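Local coordinates for trichothecene 3-O-acetyltransferase (Gibberella zeae, PDB 2RKV), which transfers an acetyl group from acetyl coenzyme A to the 3-hydroxyl of trichothecene mycotoxins, probably detoxifying them, at residues 150-155 with 162-167; 168-173 with 178-183; 260-265 with 289-294; 412-417 with 421-426. All coordinates share one frame; numbering follows the deposited sequence.

The four contacts follow one another along the chain without overlapping. Interactions 1 and 2 share helix 161-176, their centres about 14 Å apart: the first sets that helix against strand 147-155 of the five-stranded mixed sheet, the second folds the chain back at the far end of the helix, near the surface. Interactions 3 and 4, centres about 12 Å apart, both belong to the seven-stranded mixed sheet, in which strand 375-379 separates strands 286-294 and 411-414; side chains of helix 261-277 pack against the hairpin. Interaction 3 holds coenzyme A and interaction 4 touches the toxin, whereas interaction 1 joins the strand and helix on either side of the His156-Asp160 segment, and interaction 2 lies on the periphery.

Interaction 1. Residues 150-155 with 162-167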
# COMPACT_ATOMS: atom_id res chain seq x y z
N LEU A 150 -4.80 13.71 9.29
CA LEU A 150 -5.39 12.48 9.79
C LEU A 150 -4.56 11.32 9.26
O LEU A 150 -4.40 11.18 8.06
CB LEU A 150 -6.83 12.34 9.30
CG LEU A 150 -7.47 10.95 9.47
CD1 LEU A 150 -7.51 10.51 10.94
CD2 LEU A 150 -8.86 10.90 8.86
N THR A 151 -4.04 10.49 10.16
CA THR A 151 -3.26 9.33 9.74
C THR A 151 -3.95 8.05 10.17
O THR A 151 -4.40 7.93 11.31
CB THR A 151 -1.82 9.38 10.29
OG1 THR A 151 -1.19 10.59 9.85
CG2 THR A 151 -1.00 8.15 9.82
N VAL A 152 -4.04 7.09 9.25
CA VAL A 152 -4.64 5.80 9.56
C VAL A 152 -3.62 4.70 9.33
O VAL A 152 -3.03 4.63 8.24
CB VAL A 152 -5.88 5.52 8.68
CG1 VAL A 152 -6.54 4.22 9.10
CG2 VAL A 152 -6.88 6.69 8.72
N ASN A 153 -3.41 3.87 10.35
CA ASN A 153 -2.59 2.66 10.29
C ASN A 153 -3.49 1.44 10.23
O ASN A 153 -4.44 1.34 11.01
CB ASN A 153 -1.75 2.51 11.56
CG ASN A 153 -0.51 3.38 11.56
OD1 ASN A 153 -0.52 4.50 11.06
ND2 ASN A 153 0.58 2.84 12.11
N GLY A 154 -3.19 0.52 9.32
CA GLY A 154 -3.90 -0.76 9.27
C GLY A 154 -2.92 -1.92 9.38
O GLY A 154 -1.90 -1.94 8.69
N GLN A 155 -3.24 -2.89 10.24
CA GLN A 155 -2.41 -4.08 10.40
C GLN A 155 -2.45 -4.86 9.09
O GLN A 155 -3.53 -5.28 8.66
CB GLN A 155 -2.93 -4.95 11.55
CG GLN A 155 -1.83 -5.73 12.27
CD GLN A 155 -1.06 -6.62 11.32
OE1 GLN A 155 0.14 -6.41 11.09
NE2 GLN A 155 -1.75 -7.57 10.73
N VAL A 162 -6.70 -1.80 -0.25
CA VAL A 162 -8.08 -1.81 -0.75
C VAL A 162 -9.03 -2.03 0.44
O VAL A 162 -10.03 -1.32 0.59
CB VAL A 162 -8.30 -2.85 -1.86
CG1 VAL A 162 -9.79 -3.00 -2.23
CG2 VAL A 162 -7.47 -2.45 -3.11
N GLY A 163 -8.69 -3.00 1.29
CA GLY A 163 -9.48 -3.26 2.50
C GLY A 163 -9.44 -2.08 3.45
O GLY A 163 -10.46 -1.69 4.03
N GLN A 164 -8.26 -1.49 3.61
CA GLN A 164 -8.09 -0.34 4.50
C GLN A 164 -8.95 0.82 4.02
O GLN A 164 -9.61 1.49 4.83
CB GLN A 164 -6.61 0.06 4.55
CG GLN A 164 -6.27 1.09 5.64
CD GLN A 164 -4.79 1.07 5.97
OE1 GLN A 164 -4.14 0.02 5.89
NE2 GLN A 164 -4.24 2.23 6.35
N ASP A 165 -8.97 1.04 2.71
CA ASP A 165 -9.81 2.07 2.12
C ASP A 165 -11.29 1.79 2.44
O ASP A 165 -12.04 2.70 2.79
CB ASP A 165 -9.59 2.13 0.60
CG ASP A 165 -10.39 3.24 -0.08
OD1 ASP A 165 -10.52 4.34 0.50
OD2 ASP A 165 -10.85 3.03 -1.23
N ALA A 166 -11.70 0.52 2.32
CA ALA A 166 -13.09 0.14 2.61
C ALA A 166 -13.46 0.47 4.05
O ALA A 166 -14.53 1.03 4.30
CB ALA A 166 -13.31 -1.34 2.31
N VAL A 167 -12.55 0.18 4.98
CA VAL A 167 -12.74 0.47 6.41
C VAL A 167 -12.83 1.99 6.64
O VAL A 167 -13.75 2.48 7.34
CB VAL A 167 -11.60 -0.18 7.25
CG1 VAL A 167 -11.63 0.30 8.71
CG2 VAL A 167 -11.73 -1.71 7.20
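Gln164 lays its side-chain amide across Gly154, bridging helix 161-176 and the end of strand 147-155. The two elements flank the HxxxD signature of the BAHD acyltransferases, here His156 to Asp160: the strand delivers His156, which binds the trichothecene and is probably the catalytic base as in relatives, and the helix starts just after Asp160. Over the short segments their axes come within 9.4 Å and run at 127°, so the chain doubles back through the signature. The side chain of Gln164 spans this gap almost at full stretch, with CG anti to the backbone N (chi1 -170°) and the chain extended beyond it. Its amide meets the strand broadside: OE1 lies 3.5 Å from CA of Gly154, while CD is 3.8 Å from N of the same residue. Glycine has no side chain there, and the amide occupies that side of the strand. On the other branch, NE2 approaches Val152 O to 3.3 Å, but at a poor angle for a hydrogen bond; it donates instead to O of Thr21 on strand 20-28, a residue that also pairs with Gly154 through the backbone. The helix is therefore fastened to two adjacent strands, by packing on one and by a hydrogen bond on the other. Val152 directs its CB toward the helix, and the two side chains run alongside one another with opposite headings. Contact between them is light, its closest approach being Val152 CG1 to Gln164 NE2 at 4.1 Å.

Interaction 2. Residues 168-173 with 178-183; sequences IRLLSK and DPFTEE
Lys173 and Asp178 are joined by the backbone hydrogen bond of this contact, from Asp178 N to Lys173 O, 2.9 Å long. It spans five residues, the 6→1 pattern found in Schellman motifs, and turns the chain back as helix 161-176 ends. The apolar part centres on Phe180. Leu170 lies over one face of the ring, with CD1 offset toward the rim, and Leu170 CB is 3.9 Å from Phe180 CZ. Lys173 comes in at the ring edge, CB to Phe180 CE1 at 3.7 Å, and CE1 also reaches the backbone Leu170 O at 3.4 Å. These contacts pack the turn between helices 161-176 and 182-187 against the first helix, at the surface of the protein. Charged groups complete it. The lysine chain, extended beyond CG, carries NZ past Phe180 to within 3.7 Å of Pro179 O, and its salt bridge is with Glu184. That same carboxylate accepts from Thr181 N, while Thr181, the N-cap of helix 182-187, turns its hydroxyl to a backbone N of the first turn, consistent with a capping box. Asp178 pairs in turn with Arg176 through OD2.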
# COMPACT_ATOMS: atom_id res chain seq x y z
N ILE A 168 -11.89 2.73 6.05
CA ILE A 168 -11.84 4.19 6.20
C ILE A 168 -13.10 4.86 5.62
O ILE A 168 -13.66 5.77 6.24
CB ILE A 168 -10.55 4.79 5.60
CG1 ILE A 168 -9.32 4.20 6.31
CG2 ILE A 168 -10.56 6.32 5.70
CD1 ILE A 168 -7.98 4.56 5.67
N ARG A 169 -13.55 4.38 4.46
CA ARG A 169 -14.77 4.86 3.82
C ARG A 169 -15.97 4.75 4.77
O ARG A 169 -16.76 5.69 4.90
CB ARG A 169 -15.02 4.07 2.54
CG ARG A 169 -16.30 4.40 1.79
CD ARG A 169 -16.18 4.01 0.31
NE ARG A 169 -15.91 2.58 0.12
CZ ARG A 169 -14.76 2.07 -0.32
NH1 ARG A 169 -14.63 0.76 -0.47
NH2 ARG A 169 -13.72 2.86 -0.60
N LEU A 170 -16.10 3.60 5.42
CA LEU A 170 -17.21 3.39 6.36
C LEU A 170 -17.01 4.22 7.63
O LEU A 170 -17.98 4.71 8.22
CB LEU A 170 -17.38 1.91 6.71
CG LEU A 170 -17.86 1.00 5.58
CD1 LEU A 170 -18.30 -0.34 6.15
CD2 LEU A 170 -19.02 1.64 4.80
N LEU A 171 -15.76 4.40 8.04
CA LEU A 171 -15.51 5.29 9.17
C LEU A 171 -16.01 6.71 8.82
O LEU A 171 -16.63 7.37 9.66
CB LEU A 171 -14.04 5.31 9.57
CG LEU A 171 -13.61 6.38 10.59
CD1 LEU A 171 -14.42 6.27 11.90
CD2 LEU A 171 -12.11 6.28 10.86
N SER A 172 -15.77 7.16 7.58
CA SER A 172 -16.26 8.48 7.19
C SER A 172 -17.79 8.56 7.29
O SER A 172 -18.33 9.52 7.84
CB SER A 172 -15.79 8.87 5.78
OG SER A 172 -16.11 10.24 5.53
N LYS A 173 -18.48 7.53 6.80
CA LYS A 173 -19.94 7.44 6.93
C LYS A 173 -20.35 7.53 8.40
O LYS A 173 -21.25 8.28 8.76
CB LYS A 173 -20.47 6.12 6.37
CG LYS A 173 -20.48 6.04 4.85
CD LYS A 173 -21.42 4.93 4.39
CE LYS A 173 -21.55 4.89 2.87
NZ LYS A 173 -22.65 3.95 2.46
N ASP A 178 -24.13 8.66 8.63
CA ASP A 178 -24.78 8.14 7.43
C ASP A 178 -24.88 6.61 7.52
O ASP A 178 -23.91 5.97 7.94
CB ASP A 178 -24.00 8.55 6.19
CG ASP A 178 -24.02 10.05 5.95
OD1 ASP A 178 -24.99 10.72 6.37
OD2 ASP A 178 -23.06 10.58 5.33
N PRO A 179 -26.02 6.03 7.13
CA PRO A 179 -26.22 4.59 7.37
C PRO A 179 -25.36 3.71 6.45
O PRO A 179 -25.05 4.12 5.32
CB PRO A 179 -27.70 4.37 7.07
CG PRO A 179 -28.06 5.46 6.10
CD PRO A 179 -27.17 6.64 6.42
N PHE A 180 -24.97 2.54 6.93
CA PHE A 180 -24.25 1.59 6.08
C PHE A 180 -25.28 0.84 5.23
O PHE A 180 -26.38 0.55 5.70
CB PHE A 180 -23.44 0.57 6.89
CG PHE A 180 -22.33 1.16 7.74
CD1 PHE A 180 -21.89 2.48 7.59
CD2 PHE A 180 -21.68 0.36 8.68
CE1 PHE A 180 -20.86 2.99 8.38
CE2 PHE A 180 -20.64 0.85 9.47
CZ PHE A 180 -20.23 2.17 9.32
N THR A 181 -24.92 0.51 3.99
CA THR A 181 -25.81 -0.30 3.16
C THR A 181 -25.73 -1.77 3.56
O THR A 181 -24.75 -2.19 4.19
CB THR A 181 -25.47 -0.19 1.67
OG1 THR A 181 -24.19 -0.79 1.42
CG2 THR A 181 -25.45 1.28 1.23
N GLU A 182 -26.74 -2.55 3.17
CA GLU A 182 -26.71 -3.98 3.44
C GLU A 182 -25.49 -4.65 2.80
O GLU A 182 -24.84 -5.49 3.43
CB GLU A 182 -28.01 -4.64 2.98
CG GLU A 182 -29.21 -4.25 3.83
N GLU A 183 -25.16 -4.27 1.56
CA GLU A 183 -23.98 -4.82 0.87
C GLU A 183 -22.69 -4.50 1.63
O GLU A 183 -21.78 -5.33 1.71
CB GLU A 183 -23.87 -4.32 -0.57
CG GLU A 183 -22.89 -5.12 -1.45
CD GLU A 183 -21.41 -4.73 -1.27
OE1 GLU A 183 -21.12 -3.57 -0.91
OE2 GLU A 183 -20.54 -5.61 -1.48

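Interaction 3. Residues 260-265 with 289-294. With COA (coenzyme A), chain B.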
# COMPACT_ATOMS: atom_id res chain seq x y z
N SER A 260 -2.99 0.32 -19.63
CA SER A 260 -3.59 1.37 -18.82
C SER A 260 -2.60 2.49 -18.51
O SER A 260 -1.37 2.35 -18.68
CB SER A 260 -4.08 0.79 -17.50
OG SER A 260 -3.00 0.35 -16.70
N THR A 261 -3.15 3.60 -18.01
CA THR A 261 -2.36 4.69 -17.47
C THR A 261 -1.38 4.15 -16.41
O THR A 261 -0.18 4.45 -16.45
CB THR A 261 -3.29 5.78 -16.86
OG1 THR A 261 -4.14 6.31 -17.89
CG2 THR A 261 -2.48 6.92 -16.27
N ASP A 262 -1.91 3.34 -15.49
CA ASP A 262 -1.11 2.73 -14.43
C ASP A 262 0.01 1.85 -15.00
O ASP A 262 1.15 1.92 -14.55
CB ASP A 262 -2.03 1.94 -13.50
CG ASP A 262 -1.39 1.62 -12.17
OD1 ASP A 262 -0.40 0.85 -12.15
OD2 ASP A 262 -1.91 2.14 -11.14
N ASP A 263 -0.31 1.04 -16.01
CA ASP A 263 0.70 0.24 -16.72
C ASP A 263 1.84 1.11 -17.26
O ASP A 263 3.02 0.79 -17.12
CB ASP A 263 0.09 -0.44 -17.94
CG ASP A 263 -0.86 -1.58 -17.61
OD1 ASP A 263 -0.89 -2.08 -16.45
OD2 ASP A 263 -1.60 -1.98 -18.53
N ALA A 264 1.46 2.21 -17.90
CA ALA A 264 2.42 3.09 -18.57
C ALA A 264 3.39 3.74 -17.57
O ALA A 264 4.60 3.75 -17.79
CB ALA A 264 1.68 4.15 -19.40
N LEU A 265 2.85 4.25 -16.47
CA LEU A 265 3.72 4.84 -15.44
C LEU A 265 4.60 3.78 -14.79
O LEU A 265 5.79 4.01 -14.56
CB LEU A 265 2.90 5.58 -14.37
CG LEU A 265 3.77 6.28 -13.31
CD1 LEU A 265 4.84 7.19 -13.92
CD2 LEU A 265 2.93 7.04 -12.28
N PHE A 289 10.46 -7.01 -11.92
CA PHE A 289 9.42 -6.08 -11.47
C PHE A 289 8.39 -6.91 -10.70
O PHE A 289 7.87 -7.91 -11.23
CB PHE A 289 8.74 -5.40 -12.66
CG PHE A 289 7.93 -4.17 -12.31
CD1 PHE A 289 8.46 -2.91 -12.49
CD2 PHE A 289 6.62 -4.29 -11.81
CE1 PHE A 289 7.71 -1.75 -12.19
CE2 PHE A 289 5.87 -3.14 -11.50
CZ PHE A 289 6.41 -1.88 -11.69
N CYS A 290 8.09 -6.50 -9.47
CA CYS A 290 7.07 -7.16 -8.66
C CYS A 290 5.94 -6.14 -8.48
O CYS A 290 6.16 -5.08 -7.88
CB CYS A 290 7.63 -7.53 -7.28
SG CYS A 290 9.14 -8.56 -7.32
N ARG A 291 4.76 -6.45 -9.02
CA ARG A 291 3.64 -5.50 -9.01
C ARG A 291 2.49 -6.00 -8.13
O ARG A 291 1.98 -7.10 -8.36
CB ARG A 291 3.13 -5.27 -10.44
CG ARG A 291 2.18 -4.10 -10.58
CD ARG A 291 1.45 -4.16 -11.92
NE ARG A 291 0.85 -2.88 -12.31
CZ ARG A 291 0.27 -2.68 -13.50
NH1 ARG A 291 0.22 -3.68 -14.37
NH2 ARG A 291 -0.25 -1.49 -13.80
N ALA A 292 2.08 -5.21 -7.14
CA ALA A 292 0.94 -5.58 -6.30
C ALA A 292 -0.36 -5.51 -7.11
O ALA A 292 -0.60 -4.54 -7.85
CB ALA A 292 0.85 -4.68 -5.07
N VAL A 293 -1.19 -6.53 -6.96
CA VAL A 293 -2.45 -6.62 -7.69
C VAL A 293 -3.55 -7.07 -6.73
O VAL A 293 -3.44 -8.11 -6.08
CB VAL A 293 -2.35 -7.60 -8.90
CG1 VAL A 293 -3.69 -7.66 -9.67
CG2 VAL A 293 -1.22 -7.18 -9.83
N ASP A 294 -4.61 -6.26 -6.65
CA ASP A 294 -5.83 -6.60 -5.91
C ASP A 294 -6.44 -7.83 -6.56
O ASP A 294 -6.72 -7.82 -7.77
CB ASP A 294 -6.80 -5.41 -5.95
CG ASP A 294 -8.16 -5.71 -5.29
OD1 ASP A 294 -8.30 -6.72 -4.56
OD2 ASP A 294 -9.09 -4.89 -5.51
N1A COA B . -9.89 -0.71 -24.57
C2A COA B . -8.95 0.19 -24.11
N3A COA B . -8.66 0.27 -22.76
C4A COA B . -9.32 -0.54 -21.89
C5A COA B . -10.28 -1.46 -22.34
C6A COA B . -10.57 -1.54 -23.70
N6A COA B . -11.65 -2.21 -24.11
N7A COA B . -10.76 -2.13 -21.26
C8A COA B . -10.13 -1.66 -20.15
N9A COA B . -9.25 -0.68 -20.53
C1B COA B . -8.39 0.13 -19.65
C2B COA B . -9.25 1.13 -18.90
O2B COA B . -9.56 2.23 -19.70
C3B COA B . -8.34 1.46 -17.74
O3B COA B . -7.30 2.27 -18.20
P3B COA B . -7.18 3.79 -17.76
O7A COA B . -7.12 3.83 -16.24
O8A COA B . -8.40 4.48 -18.29
O9A COA B . -5.93 4.35 -18.38
C4B COA B . -7.65 0.15 -17.47
O4B COA B . -7.77 -0.64 -18.64
C5B COA B . -8.26 -0.53 -16.27
O5B COA B . -7.34 -1.55 -16.05
P1A COA B . -7.26 -2.29 -14.65
O1A COA B . -8.66 -2.57 -14.11
O2A COA B . -6.40 -3.53 -14.80
O3A COA B . -6.69 -1.22 -13.61
P2A COA B . -5.33 -0.39 -13.72
O4A COA B . -5.65 1.06 -13.46
O5A COA B . -4.55 -0.66 -14.98
O6A COA B . -4.49 -0.97 -12.49
CBP COA B . -3.63 -2.67 -11.08
CCP COA B . -3.92 -2.26 -12.52
CDP COA B . -2.64 -1.67 -10.47
CEP COA B . -2.95 -4.04 -11.07
CAP COA B . -4.96 -2.67 -10.32
OAP COA B . -5.86 -3.61 -10.89
C9P COA B . -4.79 -3.03 -8.88
O9P COA B . -4.84 -4.38 -8.51
N8P COA B . -4.60 -2.01 -8.06
C7P COA B . -4.37 -2.18 -6.64
C6P COA B . -2.94 -2.62 -6.38
C5P COA B . -2.80 -2.73 -4.90
O5P COA B . -3.66 -3.36 -4.24
N4P COA B . -1.74 -2.13 -4.36
O HOH W 1 1.11 -0.65 -10.59
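Asp263 OD1 is gripped by both terminal nitrogens of Arg291, NH1 and NH2, each 2.8 Å away. The two bonds converge end-on on one oxygen: NH2 takes its anti lone pair, NH1 lies nearly along the C-O axis, and the carboxylate plane is turned 58° from the guanidinium. NH2 uses its second hydrogen on Asp262 OD1 at 2.9 Å, a straighter bond (167°), and a water links that oxygen to Arg291 NE. The guanidinium thus sits in a salt-bridge network between consecutive aspartates of helix 261-277, reached from strand 286-294 because the arginine is extended from CG to NE. Second partners hold the acids: Asp262 OD2 bonds Ser379 and Asp263 OD2 bonds Arg335. Asp263 also forms a capping box with Ser260, its N bonding Ser260 OG and its OD2 accepting Ser260 N. Coenzyme A lies along this framework. Ser260 OG donates to the pyrophosphate oxygen O5A, and both N and OG1 of Thr261 bind O9A of the 3'-phosphate, OG1 at 2.7 Å. On the strand side Asp294 N donates to the pantetheine carbonyl O9P at 2.7 Å, while a methyl of the pantetheine, CEP, lies over one face of the Arg291 guanidinium. The phosphates meet the N-terminal turn of the helix, whose amides and dipole would favour anions. With its charge engaged by two buried carboxylates, Arg291 is placed consistently with tying the start of the helix to the strand that binds the pantetheine, rather than with binding phosphate.

Interaction 4. Residues 412-417 with 421-426; sequences MYFMPK and GEFCAA. With ZBA (12,13-Epoxytrichothec-9-ene-3,4,8,15-tetrol-4,15-diacetate-8-isovalerate), chain D.
Strands 411-414 and 423-430 form an antiparallel beta hairpin, their short segments running at 165°, in which Tyr413 and Ala426 are the hydrogen-bonded pair, joined by reciprocal bonds between backbone N and O, and Phe414 and Ala425 the non-hydrogen-bonded one. Met415 N adds a nearly straight bond of 2.8 Å to Cys424 O; beyond it a water joins Met415 O to Cys424 N. On the sheet face carrying Phe414, its CD1 meets Ala425 CB at 3.9 Å, and Phe423 presents its edge in an offset edge-to-face stack, centroids 5.9 Å apart and planes at 76°. Lys417 crosses the Phe423 ring obliquely, CG to CE1 at 3.6 Å, and the turn at chi3 (88°) brings CE to within 3.9 Å of Gly421 CA. Tyr413 CB faces Ala426 CB on the opposite face; past the bridged pairs Met415 CG touches Cys424 CB. The tyrosine ring leads away from the hairpin, with CG anti to the carbonyl carbon, and its OH donates to the ring ether O10 of the toxin at 2.9 Å. The ligand core is thus held by hydrogen bonds from Tyr413 and His156, consistent with the hairpin helping to orient it.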
# COMPACT_ATOMS: atom_id res chain seq x y z
N MET A 412 8.27 0.92 -3.88
CA MET A 412 7.62 2.08 -4.47
C MET A 412 6.11 2.02 -4.30
O MET A 412 5.54 0.93 -4.24
CB MET A 412 7.95 2.19 -5.96
CG MET A 412 9.42 2.14 -6.27
SD MET A 412 9.71 2.27 -8.04
CE MET A 412 11.49 2.10 -8.04
N TYR A 413 5.49 3.19 -4.22
CA TYR A 413 4.03 3.32 -4.18
C TYR A 413 3.51 4.37 -5.16
O TYR A 413 4.21 5.35 -5.46
CB TYR A 413 3.55 3.73 -2.77
CG TYR A 413 3.93 2.73 -1.71
CD1 TYR A 413 5.09 2.89 -0.95
CD2 TYR A 413 3.13 1.61 -1.47
CE1 TYR A 413 5.46 1.96 0.02
CE2 TYR A 413 3.49 0.67 -0.50
CZ TYR A 413 4.65 0.86 0.25
OH TYR A 413 4.99 -0.08 1.20
N PHE A 414 2.29 4.16 -5.66
CA PHE A 414 1.53 5.27 -6.24
C PHE A 414 0.48 5.68 -5.22
O PHE A 414 -0.23 4.83 -4.67
CB PHE A 414 0.79 4.88 -7.53
CG PHE A 414 1.69 4.47 -8.68
CD1 PHE A 414 3.05 4.76 -8.68
CD2 PHE A 414 1.14 3.81 -9.78
CE1 PHE A 414 3.86 4.39 -9.76
CE2 PHE A 414 1.95 3.42 -10.86
CZ PHE A 414 3.31 3.71 -10.84
N MET A 415 0.38 6.98 -4.97
CA MET A 415 -0.67 7.51 -4.10
C MET A 415 -2.04 7.40 -4.77
O MET A 415 -2.12 7.21 -5.98
CB MET A 415 -0.37 8.97 -3.76
CG MET A 415 0.95 9.20 -3.01
SD MET A 415 1.07 8.24 -1.47
CE MET A 415 2.03 6.82 -2.00
N PRO A 416 -3.12 7.50 -3.97
CA PRO A 416 -4.42 7.65 -4.62
C PRO A 416 -4.38 8.84 -5.59
O PRO A 416 -3.87 9.90 -5.26
CB PRO A 416 -5.38 7.89 -3.44
CG PRO A 416 -4.69 7.25 -2.26
CD PRO A 416 -3.22 7.47 -2.50
N LYS A 417 -4.87 8.61 -6.81
CA LYS A 417 -4.85 9.61 -7.87
C LYS A 417 -5.61 10.87 -7.43
O LYS A 417 -6.72 10.78 -6.92
CB LYS A 417 -5.49 9.01 -9.13
CG LYS A 417 -5.37 9.85 -10.38
CD LYS A 417 -6.30 9.32 -11.48
CE LYS A 417 -7.70 9.95 -11.39
NZ LYS A 417 -8.60 9.17 -10.49
N GLY A 421 -6.38 13.95 -11.97
CA GLY A 421 -5.56 12.98 -12.71
C GLY A 421 -4.08 12.99 -12.37
O GLY A 421 -3.31 12.16 -12.87
N GLU A 422 -3.66 13.92 -11.51
CA GLU A 422 -2.27 13.98 -11.08
C GLU A 422 -1.88 12.74 -10.29
O GLU A 422 -2.60 12.31 -9.37
CB GLU A 422 -2.01 15.25 -10.25
CG GLU A 422 -0.59 15.38 -9.73
CD GLU A 422 -0.44 16.58 -8.80
OE1 GLU A 422 -0.36 16.37 -7.57
OE2 GLU A 422 -0.41 17.72 -9.31
N PHE A 423 -0.75 12.14 -10.67
CA PHE A 423 -0.18 11.02 -9.95
C PHE A 423 0.96 11.47 -9.05
O PHE A 423 1.69 12.42 -9.37
CB PHE A 423 0.36 9.95 -10.90
CG PHE A 423 -0.64 8.88 -11.27
CD1 PHE A 423 -1.84 9.21 -11.92
CD2 PHE A 423 -0.37 7.54 -11.02
CE1 PHE A 423 -2.75 8.21 -12.29
CE2 PHE A 423 -1.28 6.53 -11.38
CZ PHE A 423 -2.47 6.88 -12.01
N CYS A 424 1.13 10.76 -7.94
CA CYS A 424 2.28 10.96 -7.07
C CYS A 424 2.91 9.60 -6.79
O CYS A 424 2.25 8.71 -6.23
CB CYS A 424 1.86 11.62 -5.76
SG CYS A 424 3.23 11.85 -4.60
N ALA A 425 4.15 9.43 -7.21
CA ALA A 425 4.88 8.19 -6.96
C ALA A 425 5.90 8.36 -5.84
O ALA A 425 6.71 9.30 -5.86
CB ALA A 425 5.58 7.70 -8.26
N ALA A 426 5.85 7.46 -4.85
CA ALA A 426 6.89 7.40 -3.81
C ALA A 426 7.94 6.36 -4.19
O ALA A 426 7.63 5.18 -4.36
CB ALA A 426 6.28 7.07 -2.46
O18 ZBA D . 9.33 -4.85 1.71
C44 ZBA D . 8.75 -5.13 2.68
C45 ZBA D . 9.26 -5.94 3.81
C46 ZBA D . 9.60 -5.11 4.96
C48 ZBA D . 10.61 -4.15 4.61
C47 ZBA D . 10.23 -5.80 6.14
O17 ZBA D . 7.51 -4.67 2.89
C31 ZBA D . 6.91 -3.69 2.03
C30 ZBA D . 6.28 -4.31 0.83
C32 ZBA D . 6.00 -2.91 2.89
C39 ZBA D . 6.69 -2.17 4.01
C33 ZBA D . 4.72 -2.91 2.70
C34 ZBA D . 4.02 -3.64 1.61
O10 ZBA D . 3.81 -2.64 0.59
C29 ZBA D . 4.84 -4.80 1.01
C38 ZBA D . 4.82 -5.96 2.00
O12 ZBA D . 5.98 -6.76 1.84
C40 ZBA D . 5.93 -8.08 1.96
C41 ZBA D . 7.30 -8.67 1.77
O13 ZBA D . 5.00 -8.71 2.14
C28 ZBA D . 4.18 -5.24 -0.36
C37 ZBA D . 4.81 -6.50 -0.99
C35 ZBA D . 4.22 -4.02 -1.28
C25 ZBA D . 3.27 -3.09 -0.62
C36 ZBA D . 5.13 -3.73 -2.35
O11 ZBA D . 3.89 -4.32 -2.64
C27 ZBA D . 2.63 -5.36 -0.19
C26 ZBA D . 2.07 -3.97 -0.43
O16 ZBA D . 1.23 -3.52 0.59
O14 ZBA D . 2.18 -6.20 -1.25
C42 ZBA D . 1.10 -6.97 -1.25
O15 ZBA D . 0.79 -7.64 -2.18
C43 ZBA D . 0.35 -6.82 -0.03
O HOH W 2 -0.85 8.70 -7.95
O HOH W 3 -1.89 11.67 -6.13